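Long-range contacts in methylocystis parvus OBBP MbnE (Methylocystis parvus OBBP, PDB 5ICQ), which binds methanobactin in the periplasm and probably serves as the solute receptor of its transport machinery: residues 511-516 and 527-532; 64-69 and 258-263; 38-43 and 106-111; 133-138 and 245-250. One frame throughout, in Å; residues are numbered along the deposited sequence.

Contact 1 (511-516 and 527-532)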
loop_
_atom_site.group_PDB
_atom_site.type_symbol
_atom_site.label_atom_id
_atom_site.label_comp_id
_atom_site.label_asym_id
_atom_site.label_seq_id
_atom_site.Cartn_x
_atom_site.Cartn_y
_atom_site.Cartn_z
ATOM N N MET A 511 11.437 -5.481 6.000
ATOM C CA MET A 511 10.651 -5.771 7.193
ATOM C C MET A 511 9.824 -7.033 6.997
ATOM O O MET A 511 9.669 -7.830 7.926
ATOM C CB MET A 511 9.740 -4.588 7.536
ATOM C CG MET A 511 10.435 -3.238 7.408
ATOM S SD MET A 511 9.386 -1.857 7.905
ATOM C CE MET A 511 8.016 -1.965 6.772
ATOM N N ARG A 512 9.299 -7.234 5.788
ATOM C CA ARG A 512 8.392 -8.351 5.523
ATOM C C ARG A 512 9.108 -9.675 5.267
ATOM O O ARG A 512 8.512 -10.737 5.484
ATOM C CB ARG A 512 7.537 -8.058 4.295
ATOM C CG ARG A 512 6.691 -6.805 4.368
ATOM C CD ARG A 512 6.171 -6.484 2.981
ATOM N NE ARG A 512 5.302 -5.307 2.969
ATOM C CZ ARG A 512 4.572 -4.931 1.921
ATOM N NH1 ARG A 512 4.596 -5.642 0.799
ATOM N NH2 ARG A 512 3.804 -3.851 1.994
ATOM N N TRP A 513 10.336 -9.646 4.736
ATOM C CA TRP A 513 10.925 -10.876 4.199
ATOM C C TRP A 513 12.389 -11.122 4.551
ATOM O O TRP A 513 12.887 -12.195 4.210
ATOM C CB TRP A 513 10.782 -10.908 2.659
ATOM C CG TRP A 513 9.345 -11.024 2.225
ATOM C CD1 TRP A 513 8.565 -10.050 1.658
ATOM C CD2 TRP A 513 8.507 -12.185 2.362
ATOM N NE1 TRP A 513 7.290 -10.540 1.438
ATOM C CE2 TRP A 513 7.235 -11.849 1.855
ATOM C CE3 TRP A 513 8.716 -13.477 2.859
ATOM C CZ2 TRP A 513 6.172 -12.762 1.834
ATOM C CZ3 TRP A 513 7.661 -14.388 2.833
ATOM C CH2 TRP A 513 6.403 -14.019 2.335
ATOM N N SER A 514 13.096 -10.199 5.206
ATOM C CA SER A 514 14.525 -10.397 5.432
ATOM C C SER A 514 14.773 -11.389 6.563
ATOM O O SER A 514 13.971 -11.522 7.495
ATOM C CB SER A 514 15.226 -9.074 5.757
ATOM O OG SER A 514 14.891 -8.659 7.067
ATOM N N SER A 515 15.909 -12.089 6.467
ATOM C CA SER A 515 16.328 -12.991 7.542
ATOM C C SER A 515 16.415 -12.253 8.872
ATOM O O SER A 515 16.120 -12.823 9.930
ATOM C CB SER A 515 17.695 -13.595 7.213
ATOM O OG SER A 515 17.651 -14.364 6.026
ATOM N N ALA A 516 16.848 -10.990 8.832
ATOM C CA ALA A 516 17.041 -10.212 10.058
ATOM C C ALA A 516 15.743 -10.037 10.843
ATOM O O ALA A 516 15.778 -9.929 12.075
ATOM C CB ALA A 516 17.634 -8.844 9.718
ATOM N N ALA A 527 5.911 -15.415 8.026
ATOM C CA ALA A 527 6.304 -16.780 7.694
ATOM C C ALA A 527 7.635 -17.179 8.317
ATOM O O ALA A 527 7.935 -18.378 8.398
ATOM C CB ALA A 527 6.378 -16.949 6.174
ATOM N N GLY A 528 8.441 -16.214 8.758
ATOM C CA GLY A 528 9.773 -16.552 9.227
ATOM C C GLY A 528 10.739 -16.874 8.108
ATOM O O GLY A 528 11.642 -17.693 8.295
ATOM N N ALA A 529 10.575 -16.244 6.948
ATOM C CA ALA A 529 11.479 -16.478 5.830
ATOM C C ALA A 529 12.871 -15.978 6.180
ATOM O O ALA A 529 13.030 -14.839 6.624
ATOM C CB ALA A 529 10.966 -15.776 4.576
ATOM N N ALA A 530 13.888 -16.829 5.981
ATOM C CA ALA A 530 15.276 -16.453 6.287
ATOM C C ALA A 530 16.159 -17.105 5.223
ATOM O O ALA A 530 16.777 -18.148 5.444
ATOM C CB ALA A 530 15.673 -16.864 7.705
ATOM N N SER A 531 16.227 -16.456 4.059
ATOM C CA SER A 531 16.858 -17.018 2.869
ATOM C C SER A 531 17.918 -16.048 2.367
ATOM O O SER A 531 17.611 -14.872 2.127
ATOM C CB SER A 531 15.822 -17.264 1.764
ATOM O OG SER A 531 16.453 -17.292 0.490
ATOM N N PRO A 532 19.164 -16.488 2.188
ATOM C CA PRO A 532 20.160 -15.578 1.603
ATOM C C PRO A 532 19.766 -15.079 0.227
ATOM O O PRO A 532 20.142 -13.961 -0.142
ATOM C CB PRO A 532 21.438 -16.433 1.547
ATOM C CG PRO A 532 21.233 -17.503 2.584
ATOM C CD PRO A 532 19.742 -17.779 2.597
HETATM O O HOH W 1 6.814 -13.571 5.788
HETATM O O HOH W 2 15.027 -13.931 3.858
#
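The indole of W513 turns an edge to A529, whose CB lies in the ring plane, 3.6 Å from CE3. A527 CB approaches CZ3 obliquely at 4.4 Å. One ring face carries water 1, 3.2 Å above the plane and offset toward the rim. Y499 stacks on the indole and F366 meets it steeply; these rings and the alanines pack round the tryptophan near the end of helix 508-513, with Y557 and L561 of helix 547-563 also touching it. S515 makes the second touch. Its OG, turned beside its own backbone N (chi1 -62°), rests 3.2 Å from A530 CA, while its hydrogen bond goes to D535 of helix 532-543. S531 marks the start of that helix: its side chain caps the backbone N of I534. The contact thus joins the end of one helix to the lead-in of the next. Water 2 accepts from S531 N (2.8 Å) and lies 2.8 Å from W513 O, linking the two segments. Water 1 accepts from A527 N at 3.0 Å and gives a weak bond to R512 O. The carbonyl oxygens of S514 and A529 come within 3.6 Å of each other; N525 ND2 bonds to the latter and weakly to the former, which probably eases their mutual repulsion. With no direct hydrogen bond between the segments, the link rests on apolar contacts at W513, the S515-A530 touch and bridging water, with N525 holding two carbonyls.

Contact 2 (64-69 and 258-263). With SO4 (sulfate ion), chain B.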
loop_
_atom_site.group_PDB
_atom_site.type_symbol
_atom_site.label_atom_id
_atom_site.label_comp_id
_atom_site.label_asym_id
_atom_site.label_seq_id
_atom_site.Cartn_x
_atom_site.Cartn_y
_atom_site.Cartn_z
ATOM N N GLY A 64 -18.289 24.915 -5.101
ATOM C CA GLY A 64 -19.136 23.854 -4.599
ATOM C C GLY A 64 -18.557 23.139 -3.391
ATOM O O GLY A 64 -17.388 23.290 -3.026
ATOM N N ARG A 65 -19.414 22.341 -2.751
ATOM C CA ARG A 65 -19.034 21.541 -1.596
ATOM C C ARG A 65 -19.046 20.066 -1.970
ATOM O O ARG A 65 -20.057 19.559 -2.469
ATOM C CB ARG A 65 -19.984 21.784 -0.422
ATOM C CG ARG A 65 -19.788 20.813 0.751
ATOM C CD ARG A 65 -20.705 21.133 1.949
ATOM N NE ARG A 65 -20.392 22.424 2.561
ATOM C CZ ARG A 65 -20.765 22.781 3.787
ATOM N NH1 ARG A 65 -21.460 21.937 4.539
ATOM N NH2 ARG A 65 -20.439 23.981 4.268
ATOM N N LEU A 66 -17.935 19.377 -1.726
ATOM C CA LEU A 66 -17.900 17.921 -1.861
ATOM C C LEU A 66 -18.248 17.289 -0.522
ATOM O O LEU A 66 -17.672 17.656 0.505
ATOM C CB LEU A 66 -16.523 17.437 -2.313
ATOM C CG LEU A 66 -16.283 15.919 -2.364
ATOM C CD1 LEU A 66 -17.127 15.256 -3.473
ATOM C CD2 LEU A 66 -14.794 15.630 -2.563
ATOM N N ARG A 67 -19.183 16.339 -0.529
ATOM C CA ARG A 67 -19.537 15.600 0.675
ATOM C C ARG A 67 -18.917 14.216 0.573
ATOM O O ARG A 67 -19.312 13.408 -0.282
ATOM C CB ARG A 67 -21.050 15.512 0.870
ATOM C CG ARG A 67 -21.714 16.834 1.266
ATOM C CD ARG A 67 -22.138 17.615 0.038
ATOM N NE ARG A 67 -22.835 16.750 -0.906
ATOM C CZ ARG A 67 -24.114 16.408 -0.814
ATOM N NH1 ARG A 67 -24.862 16.875 0.180
ATOM N NH2 ARG A 67 -24.645 15.600 -1.724
ATOM N N VAL A 68 -17.954 13.960 1.458
ATOM C CA VAL A 68 -17.185 12.725 1.537
ATOM C C VAL A 68 -17.641 11.954 2.767
ATOM O O VAL A 68 -17.882 12.547 3.826
ATOM C CB VAL A 68 -15.677 13.050 1.621
ATOM C CG1 VAL A 68 -14.874 11.838 2.046
ATOM C CG2 VAL A 68 -15.180 13.591 0.290
ATOM N N GLY A 69 -17.782 10.640 2.624
ATOM C CA GLY A 69 -18.175 9.798 3.740
ATOM C C GLY A 69 -17.159 8.709 4.024
ATOM O O GLY A 69 -16.693 8.018 3.110
ATOM N N TYR A 258 -7.742 20.543 -6.565
ATOM C CA TYR A 258 -8.363 21.316 -5.486
ATOM C C TYR A 258 -9.399 22.299 -6.036
ATOM O O TYR A 258 -9.272 23.521 -5.947
ATOM C CB TYR A 258 -7.306 22.051 -4.657
ATOM C CG TYR A 258 -6.085 21.228 -4.399
ATOM C CD1 TYR A 258 -6.158 20.046 -3.665
ATOM C CD2 TYR A 258 -4.850 21.639 -4.874
ATOM C CE1 TYR A 258 -5.018 19.303 -3.415
ATOM C CE2 TYR A 258 -3.718 20.906 -4.638
ATOM C CZ TYR A 258 -3.801 19.747 -3.915
ATOM O OH TYR A 258 -2.650 19.030 -3.689
ATOM N N ASN A 259 -10.453 21.720 -6.578
ATOM C CA ASN A 259 -11.457 22.492 -7.294
ATOM C C ASN A 259 -12.671 22.838 -6.456
ATOM O O ASN A 259 -13.260 23.912 -6.651
ATOM C CB ASN A 259 -11.863 21.717 -8.542
ATOM C CG ASN A 259 -10.658 21.403 -9.390
ATOM O OD1 ASN A 259 -9.912 22.317 -9.751
ATOM N ND2 ASN A 259 -10.397 20.117 -9.629
ATOM N N PHE A 260 -13.047 21.971 -5.521
ATOM C CA PHE A 260 -14.164 22.272 -4.640
ATOM C C PHE A 260 -13.798 23.420 -3.712
ATOM O O PHE A 260 -12.655 23.534 -3.259
ATOM C CB PHE A 260 -14.547 21.037 -3.825
ATOM C CG PHE A 260 -14.932 19.862 -4.671
ATOM C CD1 PHE A 260 -16.165 19.832 -5.297
ATOM C CD2 PHE A 260 -14.054 18.792 -4.851
ATOM C CE1 PHE A 260 -16.535 18.761 -6.092
ATOM C CE2 PHE A 260 -14.414 17.714 -5.646
ATOM C CZ PHE A 260 -15.661 17.701 -6.270
ATOM N N ASP A 261 -14.782 24.281 -3.432
ATOM C CA ASP A 261 -14.550 25.360 -2.477
ATOM C C ASP A 261 -14.545 24.838 -1.048
ATOM O O ASP A 261 -13.882 25.416 -0.178
ATOM C CB ASP A 261 -15.604 26.459 -2.642
ATOM C CG ASP A 261 -15.332 27.367 -3.849
ATOM O OD1 ASP A 261 -14.216 27.310 -4.418
ATOM O OD2 ASP A 261 -16.228 28.158 -4.216
ATOM N N GLU A 262 -15.248 23.737 -0.795
ATOM C CA GLU A 262 -15.343 23.149 0.531
ATOM C C GLU A 262 -15.383 21.639 0.401
ATOM O O GLU A 262 -15.947 21.104 -0.556
ATOM C CB GLU A 262 -16.609 23.605 1.284
ATOM C CG GLU A 262 -16.569 25.038 1.784
ATOM C CD GLU A 262 -17.949 25.580 2.093
ATOM O OE1 GLU A 262 -18.186 26.777 1.830
ATOM O OE2 GLU A 262 -18.800 24.808 2.584
ATOM N N ILE A 263 -14.799 20.959 1.383
ATOM C CA ILE A 263 -14.842 19.505 1.468
ATOM C C ILE A 263 -15.337 19.146 2.861
ATOM O O ILE A 263 -14.690 19.496 3.854
ATOM C CB ILE A 263 -13.473 18.860 1.223
ATOM C CG1 ILE A 263 -12.922 19.289 -0.142
ATOM C CG2 ILE A 263 -13.608 17.326 1.338
ATOM C CD1 ILE A 263 -11.448 19.014 -0.302
HETATM S S SO4 B . -22.157 23.865 7.764
HETATM O O1 SO4 B . -21.316 24.759 8.549
HETATM O O2 SO4 B . -22.604 22.736 8.572
HETATM O O3 SO4 B . -23.333 24.581 7.273
HETATM O O4 SO4 B . -21.376 23.379 6.636
#
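L66 lays its CB almost squarely over the face of the F260 ring, 3.6 Å from the centroid and 7° off the normal. The leucine's first torsion (174°) turns CG away from its N, and the branch runs on over the same face: CD2 settles 3.7 Å from F260 CE2, with CD1 above the CZ end. I584 touches both side chains. Farther along, the CG2 methyls of V68 and I263 meet side by side, 4.2 Å apart, and continue the apolar surface that L66 starts over the ring. Were F260 an alanine, L66 CB and the two methyls would probably lose the ring they lie on, and a gap would open beneath them. L66, V68 and I263 share one face of a parallel strand pair, through which strand 65-71 forms an edge of a mixed four-stranded sheet; F260 packs against it from the loop before strand 262-268. The ladder runs from L66 N to E262 O (2.9 Å) and from E262 N to G64 O (3.1 Å); D261 N adds a weak bond to that same G64 oxygen. On the other face R65 bends at chi3 and brings its guanidinium edge round E262 in a salt bridge. R65 NE lies 2.9 Å from E262 OE2. Guanidinium and carboxylate planes stand 60° apart. NH1 and NH2 of R65 together straddle O4 of a sulfate, probably from the crystallisation liquor, which R237 also binds.

Contact 3 (38-43 and 106-111); sequences LAMHGA and EPFTLY
L38 and L110 face each other as an antiparallel hydrogen-bonded pair, with L38 N to L110 O at 2.9 Å and L110 N to L38 O at 2.7 Å, and A39 with T109 forms the non-hydrogen-bonded pair beside it. The short strand 38-39 is thereby added near the start of strand 109-120 in an antiparallel sheet. As the chain leaves the ladder, M40 N still reaches F108 O, 2.8 Å away and nearly along the C=O axis. On the face of L38 and L110, M40 and F108 carry the side-chain packing: M40 CB sits 3.7 Å from F108 CD2, and M40 SD, 5.5 Å from the ring centroid and well off the normal, makes an oblique Met-aromatic contact. A bend at chi2 carries the rest of the methionine away from the ring. L195 of helix 193-198 covers L38, M40 and F108. On the opposite face A39 CB rests 3.4 Å from T109 OG1. The threonine keeps that oxygen beside its own backbone N (chi1 -58°), and CG2 lies against the L38 carbonyl. The hydroxyl donates to E106 OE1 (2.7 Å), which it meets from above the carboxylate plane, while Q45 N grips the same oxygen. Exchanging T109 for a valine is likely to cost E106 OE1 this donor and leave the carboxylate less firmly fixed. Its second oxygen is also engaged: Y111 OH donates to the syn lone pair of E106 OE2 over 2.6 Å.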
loop_
_atom_site.group_PDB
_atom_site.type_symbol
_atom_site.label_atom_id
_atom_site.label_comp_id
_atom_site.label_asym_id
_atom_site.label_seq_id
_atom_site.Cartn_x
_atom_site.Cartn_y
_atom_site.Cartn_z
ATOM N N LEU A 38 12.537 14.257 -9.537
ATOM C CA LEU A 38 13.315 13.206 -8.895
ATOM C C LEU A 38 12.516 11.916 -9.004
ATOM O O LEU A 38 11.468 11.788 -8.360
ATOM C CB LEU A 38 13.593 13.552 -7.433
ATOM C CG LEU A 38 14.358 12.501 -6.633
ATOM C CD1 LEU A 38 15.675 12.201 -7.303
ATOM C CD2 LEU A 38 14.571 12.986 -5.204
ATOM N N ALA A 39 12.994 10.977 -9.824
ATOM C CA ALA A 39 12.404 9.645 -9.913
ATOM C C ALA A 39 13.218 8.679 -9.067
ATOM O O ALA A 39 14.448 8.774 -9.015
ATOM C CB ALA A 39 12.364 9.144 -11.360
ATOM N N MET A 40 12.528 7.735 -8.412
ATOM C CA MET A 40 13.247 6.743 -7.617
ATOM C C MET A 40 14.228 5.964 -8.485
ATOM O O MET A 40 15.382 5.744 -8.090
ATOM C CB MET A 40 12.267 5.784 -6.930
ATOM C CG MET A 40 12.963 4.706 -6.088
ATOM S SD MET A 40 14.067 5.439 -4.833
ATOM C CE MET A 40 15.184 4.071 -4.506
ATOM N N HIS A 41 13.782 5.544 -9.676
ATOM C CA HIS A 41 14.611 4.846 -10.651
ATOM C C HIS A 41 14.465 5.514 -12.009
ATOM O O HIS A 41 13.359 5.875 -12.420
ATOM C CB HIS A 41 14.228 3.358 -10.764
ATOM C CG HIS A 41 14.171 2.650 -9.451
ATOM N ND1 HIS A 41 15.301 2.202 -8.797
ATOM C CD2 HIS A 41 13.121 2.314 -8.664
ATOM C CE1 HIS A 41 14.949 1.620 -7.666
ATOM N NE2 HIS A 41 13.634 1.678 -7.558
ATOM N N GLY A 42 15.583 5.675 -12.709
ATOM C CA GLY A 42 15.488 6.302 -14.006
ATOM C C GLY A 42 15.270 7.797 -13.869
ATOM O O GLY A 42 15.605 8.412 -12.853
ATOM N N ALA A 43 14.682 8.383 -14.915
ATOM C CA ALA A 43 14.504 9.813 -15.109
ATOM C C ALA A 43 13.037 10.202 -14.961
ATOM O O ALA A 43 12.147 9.419 -15.308
ATOM C CB ALA A 43 14.990 10.244 -16.498
ATOM N N GLU A 106 3.391 8.025 -12.338
ATOM C CA GLU A 106 4.648 7.295 -12.409
ATOM C C GLU A 106 4.777 6.436 -11.161
ATOM O O GLU A 106 4.107 6.697 -10.155
ATOM C CB GLU A 106 5.836 8.259 -12.525
ATOM C CG GLU A 106 5.819 9.095 -13.815
ATOM C CD GLU A 106 6.907 10.165 -13.850
ATOM O OE1 GLU A 106 8.106 9.820 -13.871
ATOM O OE2 GLU A 106 6.559 11.360 -13.851
ATOM N N PRO A 107 5.602 5.380 -11.197
ATOM C CA PRO A 107 5.742 4.538 -9.989
ATOM C C PRO A 107 6.175 5.320 -8.758
ATOM O O PRO A 107 5.550 5.207 -7.694
ATOM C CB PRO A 107 6.798 3.497 -10.405
ATOM C CG PRO A 107 6.758 3.461 -11.890
ATOM C CD PRO A 107 6.342 4.835 -12.352
ATOM N N PHE A 108 7.232 6.121 -8.870
ATOM C CA PHE A 108 7.701 6.925 -7.747
ATOM C C PHE A 108 8.530 8.099 -8.263
ATOM O O PHE A 108 9.763 8.014 -8.319
ATOM C CB PHE A 108 8.526 6.052 -6.785
ATOM C CG PHE A 108 8.722 6.647 -5.397
ATOM C CD1 PHE A 108 8.181 7.879 -5.051
ATOM C CD2 PHE A 108 9.467 5.961 -4.442
ATOM C CE1 PHE A 108 8.371 8.412 -3.768
ATOM C CE2 PHE A 108 9.669 6.489 -3.170
ATOM C CZ PHE A 108 9.119 7.717 -2.831
ATOM N N THR A 109 7.868 9.194 -8.652
ATOM C CA THR A 109 8.554 10.387 -9.143
ATOM C C THR A 109 7.966 11.614 -8.466
ATOM O O THR A 109 6.745 11.709 -8.292
ATOM C CB THR A 109 8.449 10.550 -10.673
ATOM O OG1 THR A 109 8.984 9.394 -11.329
ATOM C CG2 THR A 109 9.246 11.775 -11.148
ATOM N N LEU A 110 8.844 12.540 -8.074
ATOM C CA LEU A 110 8.467 13.744 -7.343
ATOM C C LEU A 110 8.772 14.985 -8.171
ATOM O O LEU A 110 9.760 15.021 -8.902
ATOM C CB LEU A 110 9.227 13.835 -6.020
ATOM C CG LEU A 110 9.103 12.589 -5.147
ATOM C CD1 LEU A 110 9.978 12.748 -3.911
ATOM C CD2 LEU A 110 7.640 12.378 -4.749
ATOM N N TYR A 111 7.942 16.017 -8.018
ATOM C CA TYR A 111 8.061 17.265 -8.756
ATOM C C TYR A 111 7.961 18.440 -7.793
ATOM O O TYR A 111 7.546 18.266 -6.646
ATOM C CB TYR A 111 6.979 17.341 -9.843
ATOM C CG TYR A 111 7.241 16.317 -10.937
ATOM C CD1 TYR A 111 8.185 16.563 -11.932
ATOM C CD2 TYR A 111 6.566 15.092 -10.953
ATOM C CE1 TYR A 111 8.445 15.614 -12.935
ATOM C CE2 TYR A 111 6.809 14.140 -11.955
ATOM C CZ TYR A 111 7.762 14.409 -12.935
ATOM O OH TYR A 111 8.035 13.469 -13.929
#

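Contact 4 (133-138 and 245-250)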
loop_
_atom_site.group_PDB
_atom_site.type_symbol
_atom_site.label_atom_id
_atom_site.label_comp_id
_atom_site.label_asym_id
_atom_site.label_seq_id
_atom_site.Cartn_x
_atom_site.Cartn_y
_atom_site.Cartn_z
ATOM N N PRO A 133 10.530 30.926 -2.799
ATOM C CA PRO A 133 10.284 32.114 -1.967
ATOM C C PRO A 133 8.828 32.557 -1.949
ATOM O O PRO A 133 8.459 33.380 -1.098
ATOM C CB PRO A 133 11.194 33.181 -2.600
ATOM C CG PRO A 133 11.360 32.741 -4.017
ATOM C CD PRO A 133 11.349 31.231 -3.989
ATOM N N ARG A 134 7.989 32.032 -2.845
ATOM C CA ARG A 134 6.559 32.322 -2.807
ATOM C C ARG A 134 5.827 31.565 -1.702
ATOM O O ARG A 134 4.699 31.933 -1.359
ATOM C CB ARG A 134 5.915 31.971 -4.153
ATOM C CG ARG A 134 6.475 32.705 -5.362
ATOM C CD ARG A 134 5.941 32.092 -6.672
ATOM N NE ARG A 134 6.682 30.886 -7.063
ATOM C CZ ARG A 134 6.472 30.198 -8.183
ATOM N NH1 ARG A 134 5.544 30.590 -9.051
ATOM N NH2 ARG A 134 7.203 29.122 -8.446
ATOM N N ALA A 135 6.423 30.516 -1.144
ATOM C CA ALA A 135 5.683 29.617 -0.263
ATOM C C ALA A 135 5.395 30.267 1.086
ATOM O O ALA A 135 6.281 30.871 1.698
ATOM C CB ALA A 135 6.474 28.323 -0.050
ATOM N N HIS A 136 4.157 30.116 1.566
ATOM C CA HIS A 136 3.806 30.611 2.894
ATOM C C HIS A 136 2.723 29.741 3.509
ATOM O O HIS A 136 1.961 29.077 2.803
ATOM C CB HIS A 136 3.352 32.084 2.875
ATOM C CG HIS A 136 2.198 32.377 1.969
ATOM N ND1 HIS A 136 0.890 32.070 2.291
ATOM C CD2 HIS A 136 2.148 33.011 0.771
ATOM C CE1 HIS A 136 0.092 32.473 1.317
ATOM N NE2 HIS A 136 0.832 33.045 0.382
ATOM N N PHE A 137 2.677 29.736 4.841
ATOM C CA PHE A 137 1.595 29.047 5.524
ATOM C C PHE A 137 0.307 29.844 5.349
ATOM O O PHE A 137 0.305 30.968 4.831
ATOM C CB PHE A 137 1.934 28.839 7.007
ATOM C CG PHE A 137 3.150 27.979 7.231
ATOM C CD1 PHE A 137 4.387 28.549 7.524
ATOM C CD2 PHE A 137 3.063 26.598 7.118
ATOM C CE1 PHE A 137 5.505 27.749 7.727
ATOM C CE2 PHE A 137 4.179 25.797 7.309
ATOM C CZ PHE A 137 5.395 26.365 7.601
ATOM N N SER A 138 -0.806 29.253 5.780
ATOM C CA SER A 138 -2.094 29.864 5.490
ATOM C C SER A 138 -2.364 31.109 6.323
ATOM O O SER A 138 -3.347 31.805 6.048
ATOM C CB SER A 138 -3.220 28.842 5.673
ATOM O OG SER A 138 -3.425 28.541 7.034
ATOM N N ASN A 245 -6.025 32.502 -0.712
ATOM C CA ASN A 245 -4.691 33.007 -1.020
ATOM C C ASN A 245 -3.631 31.912 -1.002
ATOM O O ASN A 245 -2.435 32.208 -0.879
ATOM C CB ASN A 245 -4.358 34.126 -0.042
ATOM C CG ASN A 245 -5.397 35.225 -0.086
ATOM O OD1 ASN A 245 -5.542 35.891 -1.108
ATOM N ND2 ASN A 245 -6.127 35.417 1.007
ATOM N N TYR A 246 -4.051 30.653 -1.134
ATOM C CA TYR A 246 -3.128 29.522 -1.187
ATOM C C TYR A 246 -1.913 29.822 -2.068
ATOM O O TYR A 246 -2.049 30.157 -3.247
ATOM C CB TYR A 246 -3.874 28.283 -1.700
ATOM C CG TYR A 246 -2.934 27.164 -2.083
ATOM C CD1 TYR A 246 -1.897 26.778 -1.234
ATOM C CD2 TYR A 246 -3.077 26.500 -3.304
ATOM C CE1 TYR A 246 -1.008 25.776 -1.602
ATOM C CE2 TYR A 246 -2.210 25.484 -3.666
ATOM C CZ TYR A 246 -1.181 25.134 -2.822
ATOM O OH TYR A 246 -0.314 24.139 -3.201
ATOM N N TRP A 247 -0.714 29.724 -1.484
ATOM C CA TRP A 247 0.492 30.199 -2.169
ATOM C C TRP A 247 0.746 29.466 -3.484
ATOM O O TRP A 247 1.295 30.052 -4.431
ATOM C CB TRP A 247 1.716 30.047 -1.249
ATOM C CG TRP A 247 2.212 28.637 -1.202
ATOM C CD1 TRP A 247 1.824 27.656 -0.334
ATOM C CD2 TRP A 247 3.170 28.034 -2.088
ATOM N NE1 TRP A 247 2.479 26.477 -0.627
ATOM C CE2 TRP A 247 3.313 26.684 -1.696
ATOM C CE3 TRP A 247 3.915 28.506 -3.176
ATOM C CZ2 TRP A 247 4.182 25.802 -2.344
ATOM C CZ3 TRP A 247 4.786 27.626 -3.816
ATOM C CH2 TRP A 247 4.904 26.293 -3.402
ATOM N N GLY A 248 0.373 28.189 -3.564
ATOM C CA GLY A 248 0.816 27.350 -4.666
ATOM C C GLY A 248 -0.232 27.059 -5.721
ATOM O O GLY A 248 -0.092 26.109 -6.494
ATOM N N ALA A 249 -1.274 27.898 -5.786
ATOM C CA ALA A 249 -2.420 27.585 -6.633
ATOM C C ALA A 249 -2.027 27.459 -8.103
ATOM O O ALA A 249 -2.681 26.720 -8.848
ATOM C CB ALA A 249 -3.508 28.652 -6.463
ATOM N N ASP A 250 -0.963 28.144 -8.538
ATOM C CA ASP A 250 -0.541 28.105 -9.936
ATOM C C ASP A 250 0.817 27.419 -10.122
ATOM O O ASP A 250 1.459 27.569 -11.168
ATOM C CB ASP A 250 -0.531 29.518 -10.528
ATOM C CG ASP A 250 -0.387 29.518 -12.045
ATOM O OD1 ASP A 250 -1.141 28.783 -12.727
ATOM O OD2 ASP A 250 0.497 30.238 -12.550
HETATM O O HOH W 3 4.241 28.825 -11.451
HETATM O O HOH W 4 -0.494 29.364 1.446
HETATM O O HOH W 5 -0.701 34.202 -1.619
#
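W247 makes the largest share of the contact, and CH-pi packing comes first. A135 CB stands over the six-membered ring of the indole, 3.8 Å from its centroid and 8° off the normal, while A135 CA covers the same ring system near its rim. In the reverse sense, W247 CB lies over one face of the H136 imidazole, 3.7 Å from that centroid. The two rings themselves form an edge-to-face pair: the edge of W247 points at the face of H136, with centroids 5.9 Å apart and planes at 64°. W247 tucks CG between its backbone N and carbonyl carbon (chi1 78°); the two side chains run past one another antiparallel. Direct hydrogen bonds do not cross the contact; water carries the polar links. Water 4 donates to H136 O (2.8 Å) and accepts from W247 N (3.0 Å). Water 5, in the plane of the imidazole, joins H136 NE2 at 2.8 Å to N245 O at 2.7 Å. Water 3 links R134 NH1 with D250 O, while the guanidinium of R134 is salt-bridged to D132. Within its own segment H136 ND1 donates to F137 O, 2.8 Å away, which fixes the rotation of the ring under W247 CB. Q97 takes the indole N-H. The loop between strand 126-131 and helix 145-158 is thus clasped to that between strands 237-242 and 262-268 by W247, carried on a type I beta turn from Y246 to A249, with water satisfying backbone groups that do not meet directly.

In the fold
Contacts 2 and 4 lie on the same side of the chain's centre, their centres 20 Å apart and their nearest atoms about 5 Å apart; along the sequence contact 4 is nested inside the loop that contact 2 closes. Contact 1 is on the opposite side, with its centre 44 Å from that of contact 2 and 45 Å from that of contact 4. Contact 3 is 28 Å from contact 1 and 24 Å from contact 4, centre to centre. It shares strand 109-120 with the packing behind W247 in contact 4, and H41 stacks on F550, in the helix following the one that contact 1 leads into. The position of the methanobactin site relative to the contacts is not established here.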